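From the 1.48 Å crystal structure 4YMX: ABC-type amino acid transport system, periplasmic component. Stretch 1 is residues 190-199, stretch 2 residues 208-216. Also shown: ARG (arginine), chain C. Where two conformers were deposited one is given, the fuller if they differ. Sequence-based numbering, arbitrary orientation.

Stretch 1 (190-199) IVVEDTVAKA
Stretch 2 208-216: KILYMDEIN

The contact joins a strand-to-helix turn to a strand that runs out into a loop. In the first stretch, residues 190-193 are extended, with phi/psi of -119/143 at Ile190 and -110/125 at Val191, and the chain turns helical at Asp194 (-54/-51), with Glu193 in the N-cap position. Helical hydrogen bonds run from Ala197 N to Glu193 O and from Lys198 N to Asp194 O, both 2.9 Å. In the second stretch, residues 208-210 form a strand (Ile209 at -98/132), Tyr211 leaves it at -87/93, and a short 3-10 segment covers Glu214 and Ile215. The helix and this strand run nearly antiparallel, at 163° between their N-to-C directions, with a closest axial approach of 9.1 Å. Two CA pairs fix the register: Ala197 CA lies 7.2 Å from Ile209 CA, and Val191 CA lies 8.1 Å from Ile215 CA. Between them the stretches bury 266 Å², both sides summed.

Ile209 gives up the most area, 62 Å². Its CA-to-CB bond points toward the helix, and the m,t rotamer (chi1 -63°, chi2 171°) extends CD1 so that this one methyl meets three helical residues. Ile209 CD1 is 3.7 Å from Ala197 CB, 3.7 Å from Lys198 CG and 3.7 Å from Asp194 OD1. The first is an apolar contact. The CA-to-CB bond of Ala197 also points toward the second stretch, and Ile209 CD1 comes within 4.0 Å of Lys198 N in the helix backbone. Asp194 and Lys198, one helical turn apart, supply the other two approaches; the one to Asp194 is a packing contact against a carboxylate oxygen.

Tyr211, with 46 Å² covered, provides the polar part. Its CA-to-CB bond points sideways, yet chi1 of -67° (m) and chi2 of -87° carry the phenol end back to the helix. There Tyr211 OH donates a hydrogen bond of 2.6 Å to Asp194 OD1, a short one, as suits a phenol meeting a carboxylate. Asp194 also starts sideways; its t rotamer (chi1 -176°, chi2 30°) brings the carboxylate to the hydroxyl. Lys198 lies alongside in an extended m,t,t,t conformation, with Lys198 CE 3.4 Å from Tyr211 OH. Its ammonium reaches back along the helix, where Lys198 NZ and Asp194 OD2 form a long salt bridge of 3.9 Å. The carboxylate is thus engaged through OD1 by the tyrosine across the contact and through OD2 by the lysine within its own helix.

A separate apolar contact lies at the strand end of stretch 1. Val191 (chi1 176°, t) and Ile215 (chi1 -161°, t; chi2 71°, p) point their CA-to-CB bonds toward each other's stretch, and Val191 CG1 is 3.9 Å from Ile215 CG1. Both residues are buried. Ile215 lies in the 3-10 segment, with phi/psi of -75/-18, and Ile215 N makes a weak hydrogen bond of 3.4 Å to Met212 O, in the preceding loop.

Glu193 takes no part in the contact: Glu193 OE1 accepts a 2.8 Å hydrogen bond from N of the bound arginine.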

# COMPACT_ATOMS: atom_id res chain seq x y z
N ILE A 190 0.48 6.79 -14.10
CA ILE A 190 0.34 6.61 -12.66
C ILE A 190 1.65 6.04 -12.12
O ILE A 190 2.28 5.22 -12.78
CB ILE A 190 -0.76 5.58 -12.35
CG1 ILE A 190 -2.10 5.99 -12.96
CG2 ILE A 190 -0.89 5.35 -10.85
CD1 ILE A 190 -3.14 4.87 -12.91
N VAL A 191 2.06 6.46 -10.92
CA VAL A 191 3.13 5.75 -10.22
C VAL A 191 2.53 5.03 -9.03
O VAL A 191 1.85 5.64 -8.20
CB VAL A 191 4.25 6.70 -9.74
CG1 VAL A 191 5.30 5.93 -8.94
CG2 VAL A 191 4.90 7.40 -10.93
N VAL A 192 2.77 3.72 -8.95
CA VAL A 192 2.13 2.87 -7.95
C VAL A 192 2.91 1.57 -7.86
O VAL A 192 3.69 1.27 -8.75
CB VAL A 192 0.63 2.63 -8.31
CG1 VAL A 192 0.50 1.71 -9.52
CG2 VAL A 192 -0.16 2.09 -7.12
N GLU A 193 2.73 0.82 -6.78
CA GLU A 193 3.44 -0.43 -6.61
C GLU A 193 3.01 -1.48 -7.63
O GLU A 193 1.84 -1.55 -8.02
CB GLU A 193 3.31 -0.96 -5.19
CG GLU A 193 4.44 -0.52 -4.29
CD GLU A 193 3.95 -0.03 -2.95
OE1 GLU A 193 3.67 1.18 -2.83
OE2 GLU A 193 3.87 -0.85 -2.02
N ASP A 194 3.98 -2.29 -8.03
CA ASP A 194 3.82 -3.32 -9.06
C ASP A 194 2.67 -4.28 -8.78
O ASP A 194 1.82 -4.51 -9.63
CB ASP A 194 5.13 -4.11 -9.16
CG ASP A 194 5.11 -5.15 -10.28
OD1 ASP A 194 4.43 -4.93 -11.29
OD2 ASP A 194 5.81 -6.18 -10.13
N THR A 195 2.64 -4.84 -7.58
CA THR A 195 1.62 -5.84 -7.28
C THR A 195 0.22 -5.25 -7.31
O THR A 195 -0.75 -5.91 -7.69
CB THR A 195 1.86 -6.54 -5.94
OG1 THR A 195 1.92 -5.55 -4.90
CG2 THR A 195 3.15 -7.33 -5.99
N VAL A 196 0.11 -4.00 -6.88
CA VAL A 196 -1.18 -3.31 -6.93
C VAL A 196 -1.60 -2.97 -8.36
O VAL A 196 -2.76 -3.15 -8.74
CB VAL A 196 -1.16 -2.07 -6.02
CG1 VAL A 196 -2.47 -1.31 -6.12
CG2 VAL A 196 -0.94 -2.50 -4.57
N ALA A 197 -0.65 -2.48 -9.16
CA ALA A 197 -0.92 -2.26 -10.58
C ALA A 197 -1.43 -3.54 -11.26
O ALA A 197 -2.37 -3.50 -12.04
CB ALA A 197 0.32 -1.74 -11.30
N LYS A 198 -0.80 -4.68 -10.95
CA LYS A 198 -1.23 -5.93 -11.56
C LYS A 198 -2.68 -6.25 -11.19
O LYS A 198 -3.47 -6.69 -12.02
CB LYS A 198 -0.30 -7.09 -11.17
CG LYS A 198 1.11 -6.97 -11.72
CD LYS A 198 1.89 -8.22 -11.37
CE LYS A 198 3.30 -8.18 -11.92
NZ LYS A 198 4.08 -9.39 -11.49
N ALA A 199 -3.05 -5.99 -9.94
CA ALA A 199 -4.42 -6.24 -9.50
C ALA A 199 -5.42 -5.37 -10.26
O ALA A 199 -6.43 -5.87 -10.76
CB ALA A 199 -4.54 -6.03 -8.01
N LYS A 208 -1.04 -0.90 -19.26
CA LYS A 208 0.16 -1.72 -19.14
C LYS A 208 1.12 -1.13 -18.11
O LYS A 208 1.07 0.06 -17.81
CB LYS A 208 0.87 -1.88 -20.50
CG LYS A 208 1.41 -0.58 -21.05
CD LYS A 208 2.03 -0.78 -22.43
CE LYS A 208 2.46 0.56 -22.98
NZ LYS A 208 3.07 0.38 -24.33
N ILE A 209 1.98 -1.99 -17.58
CA ILE A 209 2.98 -1.59 -16.61
C ILE A 209 4.30 -1.37 -17.34
O ILE A 209 4.71 -2.21 -18.15
CB ILE A 209 3.16 -2.67 -15.55
CG1 ILE A 209 1.85 -2.84 -14.78
CG2 ILE A 209 4.31 -2.34 -14.61
CD1 ILE A 209 1.83 -4.04 -13.83
N LEU A 210 4.95 -0.24 -17.06
CA LEU A 210 6.32 -0.01 -17.50
C LEU A 210 7.25 -0.13 -16.30
O LEU A 210 7.11 0.59 -15.30
CB LEU A 210 6.46 1.36 -18.16
CG LEU A 210 5.56 1.56 -19.38
CD1 LEU A 210 5.73 2.96 -19.96
CD2 LEU A 210 5.84 0.50 -20.43
N TYR A 211 8.17 -1.08 -16.39
CA TYR A 211 9.18 -1.29 -15.35
C TYR A 211 10.38 -0.39 -15.61
O TYR A 211 11.29 -0.75 -16.37
CB TYR A 211 9.60 -2.77 -15.31
CG TYR A 211 8.46 -3.65 -14.85
CD1 TYR A 211 8.25 -3.88 -13.50
CD2 TYR A 211 7.57 -4.21 -15.76
CE1 TYR A 211 7.19 -4.66 -13.07
CE2 TYR A 211 6.50 -4.99 -15.33
CZ TYR A 211 6.32 -5.21 -13.98
OH TYR A 211 5.26 -5.98 -13.56
N MET A 212 10.38 0.78 -15.00
CA MET A 212 11.47 1.74 -15.19
C MET A 212 12.38 1.71 -13.98
O MET A 212 11.92 1.92 -12.86
CB MET A 212 10.90 3.14 -15.35
CG MET A 212 9.87 3.26 -16.45
SD MET A 212 9.36 4.97 -16.63
CE MET A 212 8.24 4.86 -18.00
N ASP A 213 13.67 1.46 -14.20
CA ASP A 213 14.63 1.41 -13.11
C ASP A 213 14.54 2.65 -12.22
O ASP A 213 14.46 2.56 -10.99
CB ASP A 213 16.06 1.31 -13.65
CG ASP A 213 16.42 -0.09 -14.14
OD1 ASP A 213 15.59 -1.02 -14.00
OD2 ASP A 213 17.55 -0.26 -14.66
N GLU A 214 14.50 3.81 -12.85
CA GLU A 214 14.71 5.05 -12.12
C GLU A 214 13.53 5.48 -11.25
O GLU A 214 13.70 6.25 -10.31
CB GLU A 214 15.12 6.16 -13.07
CG GLU A 214 16.52 5.96 -13.64
CD GLU A 214 16.86 6.99 -14.69
OE1 GLU A 214 16.59 6.71 -15.87
OE2 GLU A 214 17.41 8.07 -14.33
N ILE A 215 12.33 4.98 -11.53
CA ILE A 215 11.18 5.37 -10.72
C ILE A 215 11.21 4.66 -9.37
O ILE A 215 10.56 5.10 -8.43
CB ILE A 215 9.84 5.11 -11.45
CG1 ILE A 215 8.71 5.93 -10.82
CG2 ILE A 215 9.49 3.63 -11.42
CD1 ILE A 215 8.79 7.42 -11.11
N ASN A 216 11.99 3.59 -9.28
CA ASN A 216 12.04 2.79 -8.05
C ASN A 216 13.13 3.25 -7.07
O ASN A 216 13.44 2.53 -6.11
CB ASN A 216 12.21 1.31 -8.41
CG ASN A 216 11.87 0.38 -7.26
OD1 ASN A 216 10.90 0.59 -6.54
ND2 ASN A 216 12.71 -0.65 -7.07
N ARG C . 4.12 1.73 -0.12
CA ARG C . 3.71 3.14 -0.38
C ARG C . 3.92 4.00 0.84
O ARG C . 4.25 3.50 1.92
CB ARG C . 2.24 3.19 -0.81
CG ARG C . 1.29 2.52 0.18
CD ARG C . -0.16 2.84 -0.14
NE ARG C . -1.06 1.95 0.58
CZ ARG C . -2.38 1.99 0.49
NH1 ARG C . -2.99 2.88 -0.28
NH2 ARG C . -3.11 1.14 1.20
OXT ARG C . 3.78 5.22 0.78